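Local coordinates for protein glycosyl transferase family 8 (Streptococcus pneumoniae, PDB 5GVW) that transfers galactose from UDP-galactose to the terminal glucose of the already glycosylated serine-rich repeat protein PsrP, the third step in its O-glycosylation, at residues A11-Y16 and N40-Q45; L335-V340 and Y359-K364. All coordinates share one frame; numbering follows the deposited sequence.

Interaction 1 (A11-Y16 and N40-Q45)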
# COMPACT_ATOMS: atom_id res chain seq x y z
N ALA A 11 12.39 5.80 -8.74
CA ALA A 11 12.51 6.86 -7.78
C ALA A 11 11.16 7.17 -7.20
O ALA A 11 10.26 7.65 -7.91
CB ALA A 11 13.08 8.10 -8.44
N GLY A 12 10.98 6.89 -5.91
CA GLY A 12 9.78 7.37 -5.22
C GLY A 12 9.72 7.14 -3.73
O GLY A 12 10.30 6.20 -3.25
N ASP A 13 8.99 7.99 -3.02
CA ASP A 13 8.84 7.89 -1.55
C ASP A 13 7.84 6.81 -1.08
O ASP A 13 7.29 6.06 -1.89
CB ASP A 13 8.57 9.27 -0.94
CG ASP A 13 9.88 10.00 -0.53
OD1 ASP A 13 10.99 9.40 -0.71
OD2 ASP A 13 9.80 11.16 -0.03
N TYR A 14 7.69 6.68 0.24
CA TYR A 14 6.94 5.58 0.85
C TYR A 14 5.46 5.64 0.48
O TYR A 14 4.87 4.58 0.15
CB TYR A 14 7.13 5.58 2.38
CG TYR A 14 6.62 4.37 3.17
CD1 TYR A 14 6.53 3.10 2.60
CD2 TYR A 14 6.30 4.50 4.52
CE1 TYR A 14 6.10 2.00 3.36
CE2 TYR A 14 5.88 3.42 5.27
CZ TYR A 14 5.79 2.17 4.70
OH TYR A 14 5.38 1.10 5.44
N ALA A 15 4.91 6.87 0.49
CA ALA A 15 3.49 7.12 0.13
C ALA A 15 3.06 6.47 -1.19
O ALA A 15 1.90 6.16 -1.36
CB ALA A 15 3.18 8.62 0.09
N TYR A 16 4.01 6.25 -2.10
CA TYR A 16 3.74 5.65 -3.41
C TYR A 16 4.23 4.21 -3.48
O TYR A 16 4.46 3.68 -4.57
CB TYR A 16 4.34 6.50 -4.55
CG TYR A 16 4.08 8.00 -4.39
CD1 TYR A 16 4.96 8.81 -3.64
CD2 TYR A 16 2.95 8.61 -4.94
CE1 TYR A 16 4.74 10.17 -3.48
CE2 TYR A 16 2.72 9.98 -4.78
CZ TYR A 16 3.62 10.75 -4.05
OH TYR A 16 3.39 12.09 -3.89
N ASN A 40 15.02 6.87 -2.83
CA ASN A 40 13.97 7.24 -1.88
C ASN A 40 14.53 7.82 -0.60
O ASN A 40 15.69 7.65 -0.34
CB ASN A 40 13.15 6.01 -1.52
CG ASN A 40 13.91 5.03 -0.63
OD1 ASN A 40 13.77 5.04 0.59
ND2 ASN A 40 14.73 4.18 -1.25
N GLN A 41 13.69 8.45 0.23
CA GLN A 41 14.15 8.86 1.56
C GLN A 41 13.51 8.19 2.79
O GLN A 41 14.13 8.18 3.87
CB GLN A 41 14.13 10.38 1.69
CG GLN A 41 12.80 11.06 1.56
CD GLN A 41 12.95 12.57 1.71
OE1 GLN A 41 13.79 13.19 1.06
NE2 GLN A 41 12.17 13.15 2.60
N ASP A 42 12.34 7.60 2.63
CA ASP A 42 11.58 7.07 3.77
C ASP A 42 10.99 5.67 3.63
O ASP A 42 10.13 5.29 4.41
CB ASP A 42 10.52 8.09 4.24
CG ASP A 42 9.48 8.41 3.17
OD1 ASP A 42 9.53 7.79 2.08
OD2 ASP A 42 8.60 9.27 3.42
N ILE A 43 11.45 4.87 2.67
CA ILE A 43 10.92 3.49 2.56
C ILE A 43 11.55 2.60 3.64
O ILE A 43 12.78 2.46 3.70
CB ILE A 43 11.18 2.88 1.17
CG1 ILE A 43 10.55 3.78 0.09
CG2 ILE A 43 10.64 1.44 1.12
CD1 ILE A 43 10.63 3.23 -1.31
N PRO A 44 10.73 2.00 4.51
CA PRO A 44 11.29 1.16 5.56
C PRO A 44 12.14 -0.01 5.03
O PRO A 44 11.88 -0.54 3.92
CB PRO A 44 10.06 0.59 6.27
CG PRO A 44 8.93 1.46 5.87
CD PRO A 44 9.27 1.94 4.49
N GLN A 45 13.13 -0.38 5.83
CA GLN A 45 14.15 -1.37 5.49
C GLN A 45 13.62 -2.80 5.34
O GLN A 45 14.17 -3.60 4.56
CB GLN A 45 15.27 -1.34 6.55
CG GLN A 45 16.07 -0.05 6.55
CD GLN A 45 16.73 0.22 7.88
OE1 GLN A 45 16.14 0.83 8.78
NE2 GLN A 45 17.99 -0.19 7.99
O HOH W 1 6.17 9.04 1.96

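Interaction 2 (L335-V340 and Y359-K364)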
# COMPACT_ATOMS: atom_id res chain seq x y z
N LEU A 335 12.96 1.85 26.90
CA LEU A 335 12.97 1.17 25.59
C LEU A 335 14.38 0.79 25.23
O LEU A 335 14.62 -0.31 24.72
CB LEU A 335 12.42 2.08 24.48
CG LEU A 335 11.03 2.68 24.71
CD1 LEU A 335 10.68 3.66 23.61
CD2 LEU A 335 9.95 1.61 24.83
N LEU A 336 15.30 1.65 25.59
CA LEU A 336 16.70 1.38 25.40
C LEU A 336 17.02 0.17 26.28
O LEU A 336 17.68 -0.74 25.85
CB LEU A 336 17.51 2.60 25.80
CG LEU A 336 19.01 2.46 26.05
CD1 LEU A 336 19.72 1.90 24.85
CD2 LEU A 336 19.61 3.76 26.47
N GLU A 337 16.52 0.19 27.51
CA GLU A 337 16.73 -0.90 28.46
C GLU A 337 16.46 -2.25 27.81
O GLU A 337 17.28 -3.16 27.93
CB GLU A 337 15.90 -0.64 29.73
CG GLU A 337 16.03 -1.67 30.85
CD GLU A 337 15.68 -1.13 32.25
OE1 GLU A 337 15.10 -0.02 32.39
OE2 GLU A 337 16.01 -1.82 33.24
N GLN A 338 15.36 -2.37 27.06
CA GLN A 338 14.96 -3.66 26.47
C GLN A 338 15.83 -4.08 25.31
O GLN A 338 16.05 -5.28 25.11
CB GLN A 338 13.51 -3.62 25.98
CG GLN A 338 12.50 -3.23 27.05
CD GLN A 338 12.60 -4.08 28.31
OE1 GLN A 338 12.74 -5.31 28.23
NE2 GLN A 338 12.53 -3.44 29.47
N ILE A 339 16.30 -3.10 24.54
CA ILE A 339 17.25 -3.37 23.45
C ILE A 339 18.59 -3.83 24.03
O ILE A 339 19.20 -4.80 23.53
CB ILE A 339 17.45 -2.14 22.55
CG1 ILE A 339 16.18 -1.90 21.71
CG2 ILE A 339 18.65 -2.32 21.62
CD1 ILE A 339 16.07 -0.50 21.14
N VAL A 340 19.02 -3.16 25.11
CA VAL A 340 20.24 -3.55 25.83
C VAL A 340 20.17 -4.97 26.40
O VAL A 340 21.12 -5.72 26.23
CB VAL A 340 20.60 -2.62 26.97
CG1 VAL A 340 21.90 -3.07 27.64
CG2 VAL A 340 20.80 -1.21 26.42
N TYR A 359 25.33 3.43 30.65
CA TYR A 359 26.28 2.85 31.60
C TYR A 359 25.53 2.18 32.73
O TYR A 359 25.88 1.07 33.10
CB TYR A 359 27.28 3.89 32.12
CG TYR A 359 28.12 4.55 31.05
CD1 TYR A 359 28.72 3.80 30.02
CD2 TYR A 359 28.36 5.93 31.08
CE1 TYR A 359 29.50 4.40 29.04
CE2 TYR A 359 29.14 6.56 30.12
CZ TYR A 359 29.71 5.79 29.09
OH TYR A 359 30.47 6.42 28.14
N GLU A 360 24.45 2.81 33.22
CA GLU A 360 23.59 2.15 34.23
C GLU A 360 23.05 0.82 33.71
O GLU A 360 23.19 -0.20 34.38
CB GLU A 360 22.48 3.06 34.76
CG GLU A 360 22.97 4.11 35.75
CD GLU A 360 21.90 5.15 36.12
OE1 GLU A 360 20.67 4.82 36.12
OE2 GLU A 360 22.31 6.31 36.40
N PHE A 361 22.47 0.80 32.50
CA PHE A 361 21.93 -0.47 31.97
C PHE A 361 23.04 -1.46 31.66
O PHE A 361 22.83 -2.65 31.78
CB PHE A 361 21.01 -0.30 30.72
CG PHE A 361 19.85 0.64 30.94
CD1 PHE A 361 19.03 0.52 32.07
CD2 PHE A 361 19.56 1.64 30.01
CE1 PHE A 361 17.97 1.41 32.27
CE2 PHE A 361 18.52 2.52 30.21
CZ PHE A 361 17.71 2.41 31.34
N VAL A 362 24.22 -0.96 31.28
CA VAL A 362 25.33 -1.85 30.92
C VAL A 362 25.84 -2.64 32.12
O VAL A 362 26.04 -3.86 32.02
CB VAL A 362 26.46 -1.09 30.16
CG1 VAL A 362 27.82 -1.77 30.29
CG2 VAL A 362 26.09 -0.99 28.69
N LEU A 363 26.03 -1.94 33.24
CA LEU A 363 26.42 -2.58 34.51
C LEU A 363 25.35 -3.53 35.00
O LEU A 363 25.61 -4.73 35.16
CB LEU A 363 26.76 -1.54 35.60
CG LEU A 363 27.50 -2.10 36.84
CD1 LEU A 363 28.93 -2.56 36.53
CD2 LEU A 363 27.50 -1.07 37.95
N LYS A 364 24.13 -3.01 35.19
CA LYS A 364 23.01 -3.80 35.70
C LYS A 364 22.80 -5.15 34.98
O LYS A 364 22.66 -6.17 35.63
CB LYS A 364 21.74 -2.97 35.70
CG LYS A 364 20.53 -3.71 36.27
CD LYS A 364 19.34 -2.79 36.48
CE LYS A 364 18.16 -3.55 37.09
NZ LYS A 364 16.87 -3.01 36.61

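Interaction 1 (A11-Y16 and N40-Q45)
Asp13 and Asp42 each turn a carboxylate oxygen onto a backbone N-H of the opposite loop, so the two loops exchange side-chain-to-backbone hydrogen bonds. Asp13 OD1 takes the N-H of Gln41 at 3.0 Å, almost straight at 168° and met nearly in line with the C-O bond. In return Asp42 OD1 accepts from Tyr14 N at 2.8 Å. That donor comes in on the syn side, tilted out of the carboxylate plane, and the N-H...O angle is a more bent 147°. The other oxygen, Asp42 OD2, receives a hydrogen bond from a water that itself accepts from Ala15 N, so this one carboxylate serves one amide of the 11-16 loop directly and the next through the water. Asp13 OD1 and Asp42 OD1 lie only 3.5 Å apart, and each accepts a backbone N-H there.

Beyond these polar bonds, Pro44 CD rests over the face of the Tyr14 ring, 3.4 Å from its centroid and 13° off the normal, a CH-pi contact. With Tyr14 CG anti to the backbone N, the ring is carried across to the proline, and its OH bonds to Trp235 O and Arg18 NH1 of the second subunit. Asn40 OD1 accepts from Ile43 N at 3.1 Å, an Asx motif that curls the 40-45 loop; Lys66 also donates to this oxygen.

Residues 11-16 are assigned to the UDP-binding site of this GT-A domain. The contact joins the loops at the C-terminal ends of the neighbouring parallel strands 6-11 and 34-40, with helices 17-30 and 45-57 following them.

Interaction 2 (L335-V340 and Y359-K364)
Phe361 lays one ring face against the aliphatic part of Glu337, whose CB sits 3.9 Å from the ring centroid and 11° off the normal, a CH-pi contact. The CA atoms of Glu337 and Phe361 are the nearest pair across the segments, 6.3 Å apart. Glu337 CG stands anti to its own N, which lays the extended chain across the ring. The carboxylate, tilted 32° from the ring plane, ends with OE1 3.2 Å from Phe361 CE1. Leu336 meets the ring obliquely, its CG 4.1 Å from Phe361 CD2, while Val340 CG1 packs on Phe361 CB at 4.2 Å.

The helical segments run in roughly the same direction, 38° apart, with axes 10.1 Å from each other. Helices 333-342 and 356-364, linked through strand 345-348 of the six-stranded parallel sheet, form a helix-strand-helix unit of a Rossmann-like alpha/beta fold.

At the solvent-exposed edge, where Lys364 lies, Glu337 OE2 and Lys364 NZ form a long salt bridge of 3.7 Å, and the same oxygen is hydrogen-bonded to Tyr365 OH. The chemistry is therefore chiefly apolar, centred on one phenylalanine, with a marginal electrostatic attraction that is probably modest given the bridge's length and the lysine's exposure.

Interactions 1 and 2 lie in different parts of the chain, one in the GT-A fold around the seven-stranded mixed sheet, the other on the six-stranded parallel sheet. Their centres are 32 Å apart and their nearest atoms about 12 Å, so they do not meet. Interaction 1 holds residues assigned to UDP binding, and Gly12 is about 11 Å from the bound manganese ion; interaction 2 is remote from the nucleotide and manganese sites. Both segments of interaction 1 precede those of interaction 2 in the chain. Each also borders the second subunit: Tyr14 in interaction 1 hydrogen-bonds to it, whereas in segment 335-340 Leu335 and Gln338 pack against its Val240 and Phe215.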